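Local coordinates for protein putative TetR-family transcriptional regulator (Syntrophomonas wolfei subsp. wolfei, PDB 3LWJ) that probably binds DNA through an N-terminal helix-turn-helix domain, as expected of a putative transcriptional regulator of the TetR family, at residues E65-Q70 against E98-N103; K69-S74 against D129-F134; Q15-C20 against S42-G47. One frame throughout, in Å; residues are numbered along the deposited sequence. Where two conformers were deposited one is given.

Contact 1: residues E65-Q70 against E98-N103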
# COMPACT_ATOMS: atom_id res chain seq x y z
N GLU A 65 -16.51 -0.25 -8.82
CA GLU A 65 -16.81 -0.95 -10.08
C GLU A 65 -16.67 -0.03 -11.30
O GLU A 65 -16.09 -0.40 -12.31
CB GLU A 65 -18.25 -1.47 -10.09
CG GLU A 65 -18.42 -2.79 -9.38
CD GLU A 65 -19.89 -3.14 -9.09
OE1 GLU A 65 -20.82 -2.45 -9.59
OE2 GLU A 65 -20.10 -4.13 -8.34
N ASP A 66 -17.26 1.16 -11.20
CA ASP A 66 -17.17 2.16 -12.24
C ASP A 66 -15.71 2.55 -12.45
O ASP A 66 -15.28 2.73 -13.57
CB ASP A 66 -17.96 3.39 -11.82
CG ASP A 66 -19.48 3.17 -11.92
OD1 ASP A 66 -19.90 2.04 -12.25
OD2 ASP A 66 -20.27 4.10 -11.64
N PHE A 67 -14.97 2.65 -11.35
CA PHE A 67 -13.56 3.06 -11.37
C PHE A 67 -12.71 2.01 -12.10
O PHE A 67 -11.95 2.34 -13.00
CB PHE A 67 -13.11 3.22 -9.92
CG PHE A 67 -11.88 4.09 -9.68
CD1 PHE A 67 -11.40 5.02 -10.61
CD2 PHE A 67 -11.25 4.00 -8.44
CE1 PHE A 67 -10.30 5.82 -10.30
CE2 PHE A 67 -10.15 4.79 -8.13
CZ PHE A 67 -9.68 5.71 -9.07
N ALA A 68 -12.85 0.75 -11.69
CA ALA A 68 -12.14 -0.37 -12.36
C ALA A 68 -12.48 -0.39 -13.84
O ALA A 68 -11.63 -0.62 -14.68
CB ALA A 68 -12.53 -1.74 -11.71
N LYS A 69 -13.75 -0.18 -14.14
CA LYS A 69 -14.24 -0.23 -15.48
C LYS A 69 -13.58 0.86 -16.34
O LYS A 69 -13.24 0.61 -17.50
CB LYS A 69 -15.76 -0.08 -15.49
CG LYS A 69 -16.34 -0.31 -16.86
CD LYS A 69 -17.84 -0.14 -16.91
CE LYS A 69 -18.31 -0.44 -18.33
NZ LYS A 69 -19.72 -0.07 -18.52
N GLN A 70 -13.44 2.05 -15.79
CA GLN A 70 -12.80 3.16 -16.51
C GLN A 70 -11.28 2.93 -16.74
O GLN A 70 -10.76 3.21 -17.84
CB GLN A 70 -13.06 4.46 -15.75
CG GLN A 70 -12.63 5.75 -16.45
CD GLN A 70 -12.72 6.96 -15.50
OE1 GLN A 70 -13.34 6.87 -14.43
NE2 GLN A 70 -12.08 8.07 -15.88
N GLU A 98 -3.40 8.64 -14.60
CA GLU A 98 -4.30 9.74 -15.01
C GLU A 98 -5.77 9.46 -14.66
O GLU A 98 -6.51 10.39 -14.32
CB GLU A 98 -4.19 10.08 -16.51
CG GLU A 98 -2.80 10.54 -17.03
CD GLU A 98 -2.40 11.99 -16.70
OE1 GLU A 98 -3.20 12.73 -16.05
OE2 GLU A 98 -1.27 12.38 -17.11
N VAL A 99 -6.23 8.21 -14.73
CA VAL A 99 -7.60 7.91 -14.31
C VAL A 99 -7.72 8.21 -12.80
O VAL A 99 -8.69 8.83 -12.37
CB VAL A 99 -8.01 6.44 -14.64
CG1 VAL A 99 -9.37 6.13 -14.11
CG2 VAL A 99 -7.96 6.18 -16.14
N PHE A 100 -6.72 7.80 -12.02
CA PHE A 100 -6.72 8.13 -10.60
C PHE A 100 -6.93 9.65 -10.42
O PHE A 100 -7.80 10.05 -9.67
CB PHE A 100 -5.42 7.71 -9.90
CG PHE A 100 -5.21 6.23 -9.74
CD1 PHE A 100 -6.25 5.36 -9.71
CD2 PHE A 100 -3.94 5.74 -9.55
CE1 PHE A 100 -6.04 3.99 -9.53
CE2 PHE A 100 -3.73 4.40 -9.37
CZ PHE A 100 -4.80 3.52 -9.37
N ALA A 101 -6.13 10.46 -11.12
CA ALA A 101 -6.19 11.92 -10.99
C ALA A 101 -7.54 12.54 -11.42
O ALA A 101 -7.98 13.56 -10.85
CB ALA A 101 -5.03 12.57 -11.76
N GLN A 102 -8.19 11.94 -12.41
CA GLN A 102 -9.52 12.41 -12.84
C GLN A 102 -10.59 12.10 -11.81
O GLN A 102 -11.63 12.76 -11.82
CB GLN A 102 -9.90 11.79 -14.19
CG GLN A 102 -9.26 12.52 -15.38
CD GLN A 102 -9.05 11.62 -16.59
OE1 GLN A 102 -9.72 10.59 -16.75
NE2 GLN A 102 -8.10 12.01 -17.45
N ASN A 103 -10.34 11.11 -10.95
CA ASN A 103 -11.23 10.72 -9.87
C ASN A 103 -10.53 10.96 -8.53
O ASN A 103 -10.30 10.00 -7.76
CB ASN A 103 -11.59 9.22 -9.99
CG ASN A 103 -12.36 8.89 -11.27
OD1 ASN A 103 -13.58 8.66 -11.21
ND2 ASN A 103 -11.66 8.88 -12.43
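Phe67 and Gln70 of helix 56-79 meet Val99, Phe100, Gln102 and Asn103 at and just after the C-terminal end of helix 85-102. Both helices belong to the all-helical C-terminal bundle of a TetR-family fold. The short segments run roughly antiparallel, inclined at 142°.

The apolar part centres on Phe67. Its CG is anti to the backbone N (chi1 -159°), and the ring extends toward the second helix. Phe67 CZ lies 3.5 Å from Phe100 CD1, at the edge of the Phe100 ring. The two rings form an oblique pair. Phe67 CE1 rests against Asn103 CB at 3.6 Å and Val99 CG1 at 3.9 Å. Leu106 and Ser107 also touch Phe67.

The polar part lies beside it. The extended Gln70 chain runs alongside Val99 in the opposite direction, with Gln70 CD 3.7 Å from Val99 CG1. The Gln70 amide is nearly coplanar with that of Gln102, whose OE1 lies 3.6 Å from Gln70 NE2. Asn103 ND2 donates to Gln70 OE1 at 3.3 Å, not straight, with an N-H...O angle of 140°. The same nitrogen reaches the helix end, and two acceptors probably limit turning of the amide. Asn103 ND2 to Val99 O is 3.0 Å, and this oxygen also accepts from Asn103 N.

Contact 2: residues K69-S74 against D129-F134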
# COMPACT_ATOMS: atom_id res chain seq x y z
N LYS A 69 -13.75 -0.18 -14.14
CA LYS A 69 -14.24 -0.23 -15.48
C LYS A 69 -13.58 0.86 -16.34
O LYS A 69 -13.24 0.61 -17.50
CB LYS A 69 -15.76 -0.08 -15.49
CG LYS A 69 -16.34 -0.31 -16.86
CD LYS A 69 -17.84 -0.14 -16.91
CE LYS A 69 -18.31 -0.44 -18.33
NZ LYS A 69 -19.72 -0.07 -18.52
N GLN A 70 -13.44 2.05 -15.79
CA GLN A 70 -12.80 3.16 -16.51
C GLN A 70 -11.28 2.93 -16.74
O GLN A 70 -10.76 3.21 -17.84
CB GLN A 70 -13.06 4.46 -15.75
CG GLN A 70 -12.63 5.75 -16.45
CD GLN A 70 -12.72 6.96 -15.50
OE1 GLN A 70 -13.34 6.87 -14.43
NE2 GLN A 70 -12.08 8.07 -15.88
N ILE A 71 -10.59 2.41 -15.72
CA ILE A 71 -9.18 2.01 -15.84
C ILE A 71 -9.00 0.94 -16.95
O ILE A 71 -8.19 1.10 -17.87
CB ILE A 71 -8.63 1.46 -14.46
CG1 ILE A 71 -8.63 2.57 -13.38
CG2 ILE A 71 -7.22 0.87 -14.61
CD1 ILE A 71 -8.31 2.06 -11.97
N ILE A 72 -9.80 -0.13 -16.87
CA ILE A 72 -9.65 -1.27 -17.78
C ILE A 72 -10.01 -0.91 -19.23
O ILE A 72 -9.35 -1.37 -20.14
CB ILE A 72 -10.47 -2.50 -17.30
CG1 ILE A 72 -9.90 -3.02 -15.98
CG2 ILE A 72 -10.53 -3.65 -18.40
CD1 ILE A 72 -10.73 -4.14 -15.40
N SER A 73 -11.02 -0.07 -19.42
CA SER A 73 -11.44 0.35 -20.77
C SER A 73 -10.50 1.38 -21.40
O SER A 73 -10.25 1.34 -22.62
CB SER A 73 -12.89 0.87 -20.78
OG SER A 73 -13.00 2.05 -20.02
N SER A 74 -9.94 2.27 -20.61
CA SER A 74 -8.91 3.18 -21.13
C SER A 74 -7.71 2.40 -21.68
O SER A 74 -7.22 2.68 -22.76
CB SER A 74 -8.45 4.13 -20.03
OG SER A 74 -9.55 4.87 -19.54
N ASP A 129 -8.79 -7.18 -6.83
CA ASP A 129 -8.73 -8.50 -7.50
C ASP A 129 -9.03 -8.35 -8.98
O ASP A 129 -8.41 -9.03 -9.84
CB ASP A 129 -9.73 -9.51 -6.88
CG ASP A 129 -9.24 -10.12 -5.57
OD1 ASP A 129 -8.07 -9.88 -5.14
OD2 ASP A 129 -10.03 -10.88 -4.95
N ARG A 130 -9.95 -7.45 -9.30
CA ARG A 130 -10.33 -7.21 -10.70
C ARG A 130 -9.18 -6.61 -11.50
O ARG A 130 -8.87 -7.07 -12.61
CB ARG A 130 -11.53 -6.27 -10.77
CG ARG A 130 -12.05 -6.03 -12.19
CD ARG A 130 -13.42 -5.41 -12.14
NE ARG A 130 -13.89 -4.97 -13.45
CZ ARG A 130 -14.92 -4.15 -13.61
NH1 ARG A 130 -15.60 -3.68 -12.56
NH2 ARG A 130 -15.29 -3.80 -14.83
N LEU A 131 -8.55 -5.58 -10.92
CA LEU A 131 -7.36 -4.99 -11.51
C LEU A 131 -6.21 -6.02 -11.60
O LEU A 131 -5.57 -6.15 -12.64
CB LEU A 131 -6.92 -3.76 -10.71
CG LEU A 131 -7.84 -2.54 -10.73
CD1 LEU A 131 -7.17 -1.49 -9.91
CD2 LEU A 131 -8.20 -2.03 -12.18
N LEU A 132 -5.97 -6.76 -10.52
CA LEU A 132 -4.92 -7.77 -10.52
C LEU A 132 -5.08 -8.84 -11.62
O LEU A 132 -4.09 -9.18 -12.30
CB LEU A 132 -4.78 -8.45 -9.15
CG LEU A 132 -4.18 -7.55 -8.06
CD1 LEU A 132 -4.52 -8.11 -6.64
CD2 LEU A 132 -2.67 -7.39 -8.26
N GLU A 133 -6.31 -9.33 -11.80
CA GLU A 133 -6.61 -10.29 -12.85
C GLU A 133 -6.36 -9.68 -14.22
O GLU A 133 -5.72 -10.27 -15.06
CB GLU A 133 -8.07 -10.81 -12.75
CG GLU A 133 -8.31 -11.87 -11.64
N PHE A 134 -6.85 -8.46 -14.46
CA PHE A 134 -6.53 -7.79 -15.72
C PHE A 134 -5.02 -7.65 -15.95
O PHE A 134 -4.52 -7.95 -17.03
CB PHE A 134 -7.17 -6.40 -15.75
CG PHE A 134 -7.07 -5.72 -17.07
CD1 PHE A 134 -7.63 -6.30 -18.21
CD2 PHE A 134 -6.39 -4.50 -17.20
CE1 PHE A 134 -7.55 -5.67 -19.46
CE2 PHE A 134 -6.28 -3.88 -18.43
CZ PHE A 134 -6.86 -4.45 -19.57
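Ile72 lies against Phe134 and Arg130, while Ile71 meets Leu131. This is side-by-side packing of helix 56-79 on helix 118-144 in the C-terminal helical bundle of a TetR-family fold. The short segments are almost parallel, at 14°, with axes 10.7 Å apart.

The first shell is mainly apolar. Ile72 CG2 sits over one face of the Phe134 ring as a CH-pi contact, 3.9 Å from the ring centroid and offset toward the rim. Its nearest ring atom is Phe134 CE1. Ile72 CG1 lies near the CG and CD2 side of the same ring. That branch ends at Ile72 CD1, 3.8 Å from Arg130 NE. An alanine at Ile72 would probably leave a gap between Phe134 and Arg130, with the ring face losing its methyl partner and the arginine chain freer to move. Deeper in, Ile71 CG2 touches Leu131 CD2 at 3.9 Å, the two side chains crossing at about a right angle. Arg130 runs extended from CG to NE and lays its guanidinium beside the backbone of Lys69. Lys69 N stands over one guanidinium face, 3.8 Å above its plane and offset toward the rim. Arg130 NH2 lies 3.8 Å from Lys69 CB, whereas Lys69 NZ is 6.9 Å from the same nitrogen.

The next shell sets these groups in place. Phe134 CG is anti to the backbone N (chi1 -172°), which carries the ring toward Ile72, and Ile75 and Ser76 also touch the ring. Leu131 is backed by Leu161 of helix 153-173, and Ile71 also packs on Val99 and Phe100 of helix 85-102. Arg130 NH1 makes a weak hydrogen bond to Glu65 O.

Contact 3: residues Q15-C20 against S42-G47; sequences QKILTC and SEVGTG
Lys16 NZ donates to the backbone carbonyl Ser42 O at 2.6 Å, a short bond. The donor stands above the carbonyl plane, 45° out of it. The lysine chain is extended beyond CG, so it spans from helix 10-28 to the end of helix 35-42. Its CE lies 3.3 Å from Ser42 O. The same ammonium forms a salt bridge to Glu43 OE1, also 3.3 Å long and weak as a hydrogen bond. Ser42 O thus meets a positive charge where helix 35-42 ends, which would probably stabilise the partly negative C-terminal end of that helix.

Glu43 leaves the helix with positive phi, and Gly45 is the N-cap of helix 46-52. Residues 43-45 form the turn between the two helices of the predicted helix-turn-helix motif, and helix 10-28 packs against it within the N-terminal domain.

Next to the lysine, the contact is apolar. Ile17 CD1 touches Val44 CG2 at 3.8 Å, and the side chains cross at about a right angle. Ile38 and Phe49 extend this core around Ile17. Ser42 OG is pressed against Ile17, 3.2 Å from CG1. Its chi1 of -151° keeps it broadly anti to the backbone N. This buried hydroxyl has no polar partner in the model. Cys20 SG lies 3.9 Å from Ser42 CA.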
# COMPACT_ATOMS: atom_id res chain seq x y z
N GLN A 15 -26.20 8.00 -10.65
CA GLN A 15 -25.09 8.96 -10.61
C GLN A 15 -25.24 10.05 -9.55
O GLN A 15 -24.25 10.45 -8.92
CB GLN A 15 -24.90 9.65 -11.97
CG GLN A 15 -23.57 10.42 -12.06
CD GLN A 15 -22.40 9.52 -11.80
OE1 GLN A 15 -22.30 8.46 -12.42
NE2 GLN A 15 -21.53 9.89 -10.86
N LYS A 16 -26.44 10.58 -9.38
CA LYS A 16 -26.60 11.62 -8.38
C LYS A 16 -26.27 11.05 -7.01
O LYS A 16 -25.61 11.72 -6.22
CB LYS A 16 -28.02 12.21 -8.37
CG LYS A 16 -28.05 13.57 -7.66
CD LYS A 16 -29.44 14.10 -7.41
CE LYS A 16 -29.37 15.47 -6.73
NZ LYS A 16 -30.64 15.84 -6.04
N ILE A 17 -26.73 9.83 -6.72
CA ILE A 17 -26.53 9.23 -5.38
C ILE A 17 -25.01 9.00 -5.14
O ILE A 17 -24.51 9.30 -4.06
CB ILE A 17 -27.36 7.93 -5.15
CG1 ILE A 17 -28.87 8.19 -5.28
CG2 ILE A 17 -27.11 7.37 -3.77
CD1 ILE A 17 -29.68 6.91 -5.55
N LEU A 18 -24.31 8.52 -6.17
CA LEU A 18 -22.86 8.29 -6.10
C LEU A 18 -22.05 9.58 -5.91
O LEU A 18 -21.14 9.61 -5.10
CB LEU A 18 -22.38 7.53 -7.35
CG LEU A 18 -22.98 6.13 -7.57
CD1 LEU A 18 -22.47 5.53 -8.88
CD2 LEU A 18 -22.72 5.18 -6.39
N THR A 19 -22.39 10.66 -6.62
CA THR A 19 -21.64 11.92 -6.47
C THR A 19 -21.83 12.48 -5.06
O THR A 19 -20.84 12.83 -4.39
CB THR A 19 -22.05 13.00 -7.50
OG1 THR A 19 -22.23 12.39 -8.79
CG2 THR A 19 -20.97 14.08 -7.61
N CYS A 20 -23.08 12.53 -4.61
CA CYS A 20 -23.41 12.99 -3.25
C CYS A 20 -22.73 12.17 -2.14
O CYS A 20 -22.30 12.71 -1.13
CB CYS A 20 -24.93 12.98 -3.00
SG CYS A 20 -25.87 14.14 -4.02
N SER A 42 -29.11 13.60 -1.51
CA SER A 42 -29.45 13.13 -2.86
C SER A 42 -30.87 13.54 -3.28
O SER A 42 -31.12 13.78 -4.46
CB SER A 42 -29.32 11.61 -2.93
OG SER A 42 -28.98 11.20 -4.23
N GLU A 43 -31.79 13.59 -2.31
CA GLU A 43 -33.22 13.93 -2.52
C GLU A 43 -34.02 12.96 -3.38
O GLU A 43 -35.12 13.30 -3.79
CB GLU A 43 -33.38 15.34 -3.10
CG GLU A 43 -33.17 16.47 -2.09
CD GLU A 43 -32.75 17.75 -2.78
OE1 GLU A 43 -31.84 17.69 -3.62
OE2 GLU A 43 -33.33 18.82 -2.48
N VAL A 44 -33.50 11.76 -3.65
CA VAL A 44 -34.23 10.79 -4.48
C VAL A 44 -35.38 10.07 -3.74
O VAL A 44 -36.19 9.40 -4.38
CB VAL A 44 -33.28 9.75 -5.13
CG1 VAL A 44 -32.26 10.44 -6.06
CG2 VAL A 44 -32.59 8.89 -4.06
N GLY A 45 -35.45 10.22 -2.42
CA GLY A 45 -36.47 9.54 -1.59
C GLY A 45 -35.92 8.23 -1.04
O GLY A 45 -35.06 7.58 -1.66
N THR A 46 -36.41 7.82 0.14
CA THR A 46 -35.88 6.62 0.80
C THR A 46 -36.17 5.35 -0.04
O THR A 46 -35.26 4.54 -0.27
CB THR A 46 -36.45 6.45 2.25
OG1 THR A 46 -37.88 6.38 2.20
CG2 THR A 46 -36.01 7.61 3.15
N GLY A 47 -37.42 5.24 -0.51
CA GLY A 47 -37.88 4.12 -1.36
C GLY A 47 -37.14 3.92 -2.69
O GLY A 47 -36.82 2.79 -3.04

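Contacts 1 and 2 share helix 56-79, with Lys69 and Gln70 common to both segments. Their centres are 9 Å apart. They join that helix to two different partners, helix 85-102 in contact 1 and helix 118-144 in contact 2. Both lie near the chain centre, 6 and 8 Å from it, and are partly buried, with exposed residues at the margin. Contact 1 adds an amide hydrogen bond to its aromatic packing, while contact 2 relies on aliphatic and CH-pi packing. Contact 3 lies in the N-terminal domain, about 23 Å from the chain centre. It pairs a salt bridge and a hydrogen bond to a backbone carbonyl with a small apolar core. Leu18 touches Asp66 between contacts 3 and 1.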